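Long-range contacts in japanin (PDB 4BQU), which binds cholesterol as a secreted tick salivary lipocalin and modulates the host immune response, blocking the differentiation of dendritic cells from monocytes: residues V29-L34 with V41-I46; L45-T50 with V57-A62. All coordinates share one frame; numbering follows the deposited sequence.

Contact 1 of 2, residues V29-L34 with V41-I46; sequences VKTRYL and VTRSLI. With CLR (cholesterol), chain F; NAG (2-acetamido-2-deoxy-beta-D-glucopyranose), chain J; EDO (1,2-ethanediol), chain H.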
loop_
_atom_site.group_PDB
_atom_site.type_symbol
_atom_site.label_atom_id
_atom_site.label_comp_id
_atom_site.label_asym_id
_atom_site.label_seq_id
_atom_site.Cartn_x
_atom_site.Cartn_y
_atom_site.Cartn_z
ATOM N N VAL A 29 -1.236 -7.715 3.289
ATOM C CA VAL A 29 -1.824 -6.392 3.058
ATOM C C VAL A 29 -2.086 -6.136 1.555
ATOM O O VAL A 29 -1.217 -6.323 0.707
ATOM C CB VAL A 29 -1.000 -5.258 3.714
ATOM C CG1 VAL A 29 -1.623 -3.893 3.424
ATOM C CG2 VAL A 29 -0.868 -5.495 5.214
ATOM N N LYS A 30 -3.317 -5.725 1.246
ATOM C CA LYS A 30 -3.700 -5.363 -0.102
ATOM C C LYS A 30 -4.863 -4.374 -0.068
ATOM O O LYS A 30 -5.525 -4.223 0.945
ATOM C CB LYS A 30 -4.048 -6.567 -0.958
ATOM C CG LYS A 30 -5.282 -7.363 -0.464
ATOM C CD LYS A 30 -5.542 -8.583 -1.289
ATOM C CE LYS A 30 -6.723 -9.333 -0.760
ATOM N NZ LYS A 30 -6.978 -10.560 -1.532
ATOM N N THR A 31 -5.077 -3.688 -1.170
ATOM C CA THR A 31 -6.156 -2.783 -1.359
ATOM C C THR A 31 -6.903 -3.097 -2.653
ATOM O O THR A 31 -6.300 -3.048 -3.727
ATOM C CB THR A 31 -5.638 -1.299 -1.333
ATOM O OG1 THR A 31 -6.716 -0.439 -1.687
ATOM C CG2 THR A 31 -4.485 -1.036 -2.261
ATOM N N ARG A 32 -8.217 -3.323 -2.574
ATOM C CA ARG A 32 -9.037 -3.509 -3.765
ATOM C C ARG A 32 -9.802 -2.244 -4.105
ATOM O O ARG A 32 -10.222 -1.530 -3.215
ATOM C CB ARG A 32 -10.079 -4.603 -3.576
ATOM C CG ARG A 32 -9.553 -5.962 -3.299
ATOM C CD ARG A 32 -10.658 -6.968 -3.600
ATOM N NE ARG A 32 -10.227 -8.347 -3.396
ATOM C CZ ARG A 32 -10.680 -9.195 -2.473
ATOM N NH1 ARG A 32 -11.606 -8.814 -1.600
ATOM N NH2 ARG A 32 -10.195 -10.433 -2.408
ATOM N N TYR A 33 -10.072 -2.036 -5.390
ATOM C CA TYR A 33 -10.926 -0.957 -5.872
ATOM C C TYR A 33 -12.364 -1.369 -5.625
ATOM O O TYR A 33 -12.745 -2.485 -6.000
ATOM C CB TYR A 33 -10.723 -0.775 -7.387
ATOM C CG TYR A 33 -11.687 0.208 -8.034
ATOM C CD1 TYR A 33 -11.381 1.554 -8.128
ATOM C CD2 TYR A 33 -12.875 -0.225 -8.605
ATOM C CE1 TYR A 33 -12.264 2.466 -8.707
ATOM C CE2 TYR A 33 -13.793 0.688 -9.133
ATOM C CZ TYR A 33 -13.467 2.027 -9.208
ATOM O OH TYR A 33 -14.317 2.943 -9.766
ATOM N N LEU A 34 -13.173 -0.487 -5.007
ATOM C CA LEU A 34 -14.584 -0.782 -4.781
ATOM C C LEU A 34 -15.427 0.033 -5.723
ATOM O O LEU A 34 -16.171 -0.536 -6.520
ATOM C CB LEU A 34 -15.006 -0.498 -3.344
ATOM C CG LEU A 34 -14.231 -1.223 -2.263
ATOM C CD1 LEU A 34 -14.824 -0.941 -0.915
ATOM C CD2 LEU A 34 -14.240 -2.741 -2.515
ATOM N N VAL A 41 -12.166 7.950 -5.106
ATOM C CA VAL A 41 -12.203 6.508 -5.373
ATOM C C VAL A 41 -12.249 5.800 -4.010
ATOM O O VAL A 41 -11.435 6.085 -3.150
ATOM C CB VAL A 41 -10.980 6.056 -6.230
ATOM C CG1 VAL A 41 -10.743 4.526 -6.164
ATOM C CG2 VAL A 41 -11.139 6.525 -7.671
ATOM N N THR A 42 -13.193 4.899 -3.819
ATOM C CA THR A 42 -13.269 4.126 -2.584
ATOM C C THR A 42 -12.563 2.800 -2.829
ATOM O O THR A 42 -12.867 2.089 -3.794
ATOM C CB THR A 42 -14.719 3.900 -2.121
ATOM O OG1 THR A 42 -15.339 5.170 -1.957
ATOM C CG2 THR A 42 -14.788 3.136 -0.808
ATOM N N ARG A 43 -11.578 2.513 -1.978
ATOM C CA ARG A 43 -10.846 1.268 -1.994
ATOM C C ARG A 43 -11.038 0.611 -0.628
ATOM O O ARG A 43 -11.466 1.256 0.323
ATOM C CB ARG A 43 -9.363 1.484 -2.237
ATOM C CG ARG A 43 -8.989 2.274 -3.483
ATOM C CD ARG A 43 -7.470 2.239 -3.699
ATOM N NE ARG A 43 -7.033 0.949 -4.232
ATOM C CZ ARG A 43 -7.023 0.603 -5.510
ATOM N NH1 ARG A 43 -7.356 1.482 -6.446
ATOM N NH2 ARG A 43 -6.643 -0.624 -5.871
ATOM N N SER A 44 -10.739 -0.681 -0.545
ATOM C CA SER A 44 -10.752 -1.406 0.714
ATOM C C SER A 44 -9.304 -1.632 1.098
ATOM O O SER A 44 -8.440 -1.660 0.226
ATOM C CB SER A 44 -11.420 -2.763 0.545
ATOM O OG SER A 44 -10.610 -3.599 -0.260
ATOM N N LEU A 45 -9.026 -1.758 2.395
ATOM C CA LEU A 45 -7.724 -2.188 2.866
ATOM C C LEU A 45 -8.012 -3.530 3.503
ATOM O O LEU A 45 -8.730 -3.600 4.509
ATOM C CB LEU A 45 -6.998 -1.297 3.859
ATOM C CG LEU A 45 -5.554 -1.806 4.020
ATOM C CD1 LEU A 45 -4.593 -1.110 3.080
ATOM C CD2 LEU A 45 -5.093 -1.666 5.353
ATOM N N ILE A 46 -7.502 -4.598 2.856
ATOM C CA ILE A 46 -7.678 -5.948 3.349
ATOM C C ILE A 46 -6.347 -6.353 4.009
ATOM O O ILE A 46 -5.287 -6.170 3.398
ATOM C CB ILE A 46 -8.046 -6.923 2.199
ATOM C CG1 ILE A 46 -9.173 -6.401 1.284
ATOM C CG2 ILE A 46 -8.420 -8.303 2.767
ATOM C CD1 ILE A 46 -10.453 -6.186 1.960
HETATM C C1 CLR F . 0.736 -2.641 7.311
HETATM C C2 CLR F . 1.562 -3.527 8.250
HETATM C C3 CLR F . 3.044 -3.455 7.912
HETATM C C4 CLR F . 3.530 -2.015 7.944
HETATM C C5 CLR F . 2.686 -1.108 7.075
HETATM C C6 CLR F . 3.261 -0.304 6.190
HETATM C C7 CLR F . 2.526 0.623 5.278
HETATM C C8 CLR F . 1.109 0.912 5.759
HETATM C C9 CLR F . 0.424 -0.411 6.148
HETATM C C10 CLR F . 1.170 -1.162 7.305
HETATM C C11 CLR F . -1.075 -0.205 6.426
HETATM C C12 CLR F . -1.817 0.562 5.327
HETATM C C13 CLR F . -1.173 1.925 5.001
HETATM C C14 CLR F . 0.300 1.615 4.656
HETATM C C15 CLR F . 0.811 2.932 4.064
HETATM C C16 CLR F . -0.394 3.447 3.258
HETATM C C17 CLR F . -1.615 2.604 3.675
HETATM C C18 CLR F . -1.320 2.894 6.187
HETATM C C19 CLR F . 0.859 -0.544 8.686
HETATM C C20 CLR F . -2.924 3.417 3.611
HETATM C C21 CLR F . -4.173 2.608 3.922
HETATM C C22 CLR F . -3.093 4.102 2.245
HETATM C C23 CLR F . -2.981 3.220 0.996
HETATM C C24 CLR F . -3.164 4.044 -0.291
HETATM C C25 CLR F . -2.884 3.405 -1.669
HETATM C C26 CLR F . -2.277 2.042 -1.618
HETATM C C27 CLR F . -3.994 3.470 -2.673
HETATM O O1 CLR F . 3.784 -4.243 8.854
HETATM C C1 NAG J . -19.449 1.793 -2.874
HETATM C C2 NAG J . -18.615 1.241 -1.721
HETATM C C3 NAG J . -19.333 1.419 -0.380
HETATM C C4 NAG J . -20.034 2.778 -0.266
HETATM C C5 NAG J . -20.773 3.181 -1.545
HETATM C C6 NAG J . -21.265 4.607 -1.553
HETATM C C7 NAG J . -19.108 -1.176 -2.190
HETATM C C8 NAG J . -18.522 -2.343 -2.926
HETATM N N2 NAG J . -18.250 -0.157 -1.915
HETATM O O3 NAG J . -18.343 1.298 0.636
HETATM O O4 NAG J . -20.982 2.683 0.793
HETATM O O5 NAG J . -19.880 3.109 -2.658
HETATM O O6 NAG J . -21.005 5.233 -2.818
HETATM O O7 NAG J . -20.284 -1.162 -1.840
HETATM C C1 EDO H . -7.673 -9.498 -6.380
HETATM O O1 EDO H . -8.849 -8.741 -6.252
HETATM C C2 EDO H . -7.714 -10.619 -5.367
HETATM O O2 EDO H . -7.767 -10.064 -4.082
#
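Val41 sets one methyl, CG1, against the ring of Tyr33, 3.6 Å from CE1, the two side chains crossing at about a right angle. At Thr42 the carbonyl O accepts Leu34 N, while the CG2 methyl faces CD1 of Leu34, a leucine that also lies against the N-acetylglucosamine.

Arg43 comes next. Its chain bends at chi3 (76°), which turns the guanidinium back over the neighbouring strand to grip Thr31 side-on: NE meets Thr31 OG1 at 2.9 Å, and NH2 reaches Thr31 O at 3.3 Å, both partners near the guanidinium plane. Thr31 OG1 in turn donates to Ser44 O, also at 2.9 Å, so this buried hydroxyl is held by two bonds. Backbone oxygens of Ala6, Asn8 and Gln10 take further guanidinium N-H groups. An alanine here would remove this grip and is likely to leave Thr31 OG1 without its donor and the N-terminal carbonyls without their mate.

Ser44 N bonds to Arg32 O at 2.8 Å; on the face opposite Arg43, Arg32 and Lys30 both hold an ethanediol, probably from the crystallisation liquor. Leu45 lies on the inner face, where its CD1 packs on Val29 CG1 (4.1 Å) and on cholesterol C21. Ile46 makes a reciprocal pair of backbone bonds with Lys30, its CB resting against Lys30 CG.

The aliphatic part of Arg43 lies beside the sterol tail, its CD 3.8 Å from cholesterol C27, while the cationic end is met by neutral hydroxyl and carbonyl oxygens, with no carboxylate among these partners, an arrangement that probably spreads its charge over several dipoles.

Contact 2 of 2, residues L45-T50 with V57-A62; sequences LIYVFT and VTQAGA. With CLR (cholesterol), chain F.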
loop_
_atom_site.group_PDB
_atom_site.type_symbol
_atom_site.label_atom_id
_atom_site.label_comp_id
_atom_site.label_asym_id
_atom_site.label_seq_id
_atom_site.Cartn_x
_atom_site.Cartn_y
_atom_site.Cartn_z
ATOM N N LEU A 45 -9.026 -1.758 2.395
ATOM C CA LEU A 45 -7.724 -2.188 2.866
ATOM C C LEU A 45 -8.012 -3.530 3.503
ATOM O O LEU A 45 -8.730 -3.600 4.509
ATOM C CB LEU A 45 -6.998 -1.297 3.859
ATOM C CG LEU A 45 -5.554 -1.806 4.020
ATOM C CD1 LEU A 45 -4.593 -1.110 3.080
ATOM C CD2 LEU A 45 -5.093 -1.666 5.353
ATOM N N ILE A 46 -7.502 -4.598 2.856
ATOM C CA ILE A 46 -7.678 -5.948 3.349
ATOM C C ILE A 46 -6.347 -6.353 4.009
ATOM O O ILE A 46 -5.287 -6.170 3.398
ATOM C CB ILE A 46 -8.046 -6.923 2.199
ATOM C CG1 ILE A 46 -9.173 -6.401 1.284
ATOM C CG2 ILE A 46 -8.420 -8.303 2.767
ATOM C CD1 ILE A 46 -10.453 -6.186 1.960
ATOM N N TYR A 47 -6.416 -6.967 5.209
ATOM C CA TYR A 47 -5.246 -7.470 5.913
ATOM C C TYR A 47 -5.656 -8.696 6.717
ATOM O O TYR A 47 -6.842 -8.911 6.979
ATOM C CB TYR A 47 -4.582 -6.403 6.780
ATOM C CG TYR A 47 -5.497 -5.781 7.817
ATOM C CD1 TYR A 47 -6.385 -4.764 7.472
ATOM C CD2 TYR A 47 -5.490 -6.220 9.136
ATOM C CE1 TYR A 47 -7.249 -4.211 8.409
ATOM C CE2 TYR A 47 -6.334 -5.657 10.092
ATOM C CZ TYR A 47 -7.209 -4.644 9.728
ATOM O OH TYR A 47 -8.066 -4.078 10.659
ATOM N N VAL A 48 -4.681 -9.513 7.083
ATOM C CA VAL A 48 -4.907 -10.723 7.847
ATOM C C VAL A 48 -4.161 -10.617 9.183
ATOM O O VAL A 48 -2.994 -10.212 9.230
ATOM C CB VAL A 48 -4.519 -11.969 7.014
ATOM C CG1 VAL A 48 -4.583 -13.219 7.844
ATOM C CG2 VAL A 48 -5.437 -12.103 5.805
ATOM N N PHE A 49 -4.854 -10.972 10.258
ATOM C CA PHE A 49 -4.288 -11.005 11.601
ATOM C C PHE A 49 -3.593 -12.362 11.715
ATOM O O PHE A 49 -4.241 -13.389 11.826
ATOM C CB PHE A 49 -5.364 -10.788 12.693
ATOM C CG PHE A 49 -5.088 -9.534 13.499
ATOM C CD1 PHE A 49 -4.168 -9.548 14.544
ATOM C CD2 PHE A 49 -5.608 -8.309 13.103
ATOM C CE1 PHE A 49 -3.839 -8.378 15.233
ATOM C CE2 PHE A 49 -5.277 -7.131 13.790
ATOM C CZ PHE A 49 -4.398 -7.176 14.854
ATOM N N THR A 50 -2.268 -12.345 11.593
ATOM C CA THR A 50 -1.411 -13.526 11.524
ATOM C C THR A 50 -1.024 -14.024 12.892
ATOM O O THR A 50 0.081 -13.755 13.365
ATOM C CB THR A 50 -0.176 -13.238 10.623
ATOM O OG1 THR A 50 -0.611 -13.055 9.279
ATOM C CG2 THR A 50 0.874 -14.361 10.650
ATOM N N VAL A 57 -7.263 -14.314 10.893
ATOM C CA VAL A 57 -8.472 -13.500 10.805
ATOM C C VAL A 57 -8.358 -12.464 9.693
ATOM O O VAL A 57 -7.605 -11.504 9.840
ATOM C CB VAL A 57 -8.718 -12.839 12.191
ATOM C CG1 VAL A 57 -9.811 -11.778 12.137
ATOM C CG2 VAL A 57 -9.065 -13.895 13.218
ATOM N N THR A 58 -9.135 -12.634 8.612
ATOM C CA THR A 58 -9.173 -11.667 7.528
ATOM C C THR A 58 -9.996 -10.454 8.016
ATOM O O THR A 58 -11.055 -10.620 8.614
ATOM C CB THR A 58 -9.792 -12.249 6.256
ATOM O OG1 THR A 58 -11.138 -12.618 6.524
ATOM C CG2 THR A 58 -9.037 -13.442 5.724
ATOM N N GLN A 59 -9.484 -9.252 7.776
ATOM C CA GLN A 59 -10.135 -8.001 8.174
ATOM C C GLN A 59 -10.212 -7.090 6.950
ATOM O O GLN A 59 -9.354 -7.169 6.088
ATOM C CB GLN A 59 -9.288 -7.326 9.248
ATOM C CG GLN A 59 -9.397 -7.979 10.604
ATOM C CD GLN A 59 -10.106 -7.045 11.546
ATOM O OE1 GLN A 59 -9.479 -6.232 12.252
ATOM N NE2 GLN A 59 -11.429 -7.050 11.485
ATOM N N ALA A 60 -11.214 -6.223 6.896
ATOM C CA ALA A 60 -11.388 -5.268 5.796
ATOM C C ALA A 60 -11.925 -3.937 6.307
ATOM O O ALA A 60 -12.901 -3.920 7.035
ATOM C CB ALA A 60 -12.333 -5.837 4.749
ATOM N N GLY A 61 -11.260 -2.850 5.953
ATOM C CA GLY A 61 -11.675 -1.490 6.276
ATOM C C GLY A 61 -11.659 -0.651 5.016
ATOM O O GLY A 61 -10.877 -0.946 4.120
ATOM N N ALA A 62 -12.529 0.352 4.892
ATOM C CA ALA A 62 -12.566 1.195 3.693
ATOM C C ALA A 62 -11.896 2.548 3.880
ATOM O O ALA A 62 -11.773 3.066 4.986
ATOM C CB ALA A 62 -13.998 1.394 3.217
HETATM C C1 CLR F . 0.736 -2.641 7.311
HETATM C C2 CLR F . 1.562 -3.527 8.250
HETATM C C3 CLR F . 3.044 -3.455 7.912
HETATM C C4 CLR F . 3.530 -2.015 7.944
HETATM C C5 CLR F . 2.686 -1.108 7.075
HETATM C C6 CLR F . 3.261 -0.304 6.190
HETATM C C7 CLR F . 2.526 0.623 5.278
HETATM C C8 CLR F . 1.109 0.912 5.759
HETATM C C9 CLR F . 0.424 -0.411 6.148
HETATM C C10 CLR F . 1.170 -1.162 7.305
HETATM C C11 CLR F . -1.075 -0.205 6.426
HETATM C C12 CLR F . -1.817 0.562 5.327
HETATM C C13 CLR F . -1.173 1.925 5.001
HETATM C C14 CLR F . 0.300 1.615 4.656
HETATM C C15 CLR F . 0.811 2.932 4.064
HETATM C C16 CLR F . -0.394 3.447 3.258
HETATM C C17 CLR F . -1.615 2.604 3.675
HETATM C C18 CLR F . -1.320 2.894 6.187
HETATM C C19 CLR F . 0.859 -0.544 8.686
HETATM C C20 CLR F . -2.924 3.417 3.611
HETATM C C21 CLR F . -4.173 2.608 3.922
HETATM C C22 CLR F . -3.093 4.102 2.245
HETATM C C23 CLR F . -2.981 3.220 0.996
HETATM C C24 CLR F . -3.164 4.044 -0.291
HETATM C C25 CLR F . -2.884 3.405 -1.669
HETATM C C26 CLR F . -2.277 2.042 -1.618
HETATM C C27 CLR F . -3.994 3.470 -2.673
HETATM O O1 CLR F . 3.784 -4.243 8.854
#
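Tyr47 and Gln59 lie side by side, pointing the same way from a hydrogen-bonded pair of the antiparallel ladder. With CG of Tyr47 between its own N and carbonyl carbon (chi1 57°), the ring leans over the neighbouring strand, and Gln59 CB sits on its face, 3.6 Å from the centroid, in a CH-pi contact. The glutamine then bends at chi2 (-112°), which carries its amide along the ring toward the hydroxyl: OE1 ends 3.0 Å from Tyr47 OH, the amide plane standing steeply to the ring. The backbones of the pair are bonded both ways, Gln59 N to Tyr47 O and Tyr47 N to Gln59 O.

Gly61, opposite Leu45, brings no side chain to this face. Leu45 N still meets Gly61 O at 2.7 Å in a nearly straight bond, and the end of the leucine leads away from strand 57-62. Leu86, on the helix 80-86, touches both Leu45 and Tyr47. These two strands form a beta hairpin in the curled antiparallel sheet of the lipocalin barrel, with cholesterol on the Leu45 side.

On the other face Ile46 holds CG1 anti to its carbonyl carbon (chi1 -48°), and that branch brings CD1 to Ala60 CB, a close 3.4 Å, while its other branch, CG2, lies near Gln59 O. Val48 CG2 and Thr58 CG2 run alongside each other 3.8 Å apart at a non-hydrogen-bonded pair.

Toward the hairpin's loop, Phe49 N donates to Val57 O at 2.8 Å, and the return bond, Val57 N to Phe49 O, is longer at 3.3 Å. The side chains of this pair meet through their CB atoms, and the Phe49 ring packs with Phe51.

How the contacts relate
From the N terminus the chain runs along strand 29-37, turns and comes back along strand 40-49; contact 1 closes that short loop. Strand 40-49 then leads straight into contact 2, which closes the next loop, whose turn between the strand ends is longer, before strand 57-66 departs. The two hairpins are consecutive, neither enclosing the other, and they overlap at Leu45 and Ile46, so strand 40-49 is the middle of a three-stranded antiparallel meander. Between the two contacts Val29 CG2 touches Tyr47 CB, and Ser44 packs on Gly61. Both contacts border cholesterol, with Leu45 common to the two, and together they build one stretch of the barrel wall.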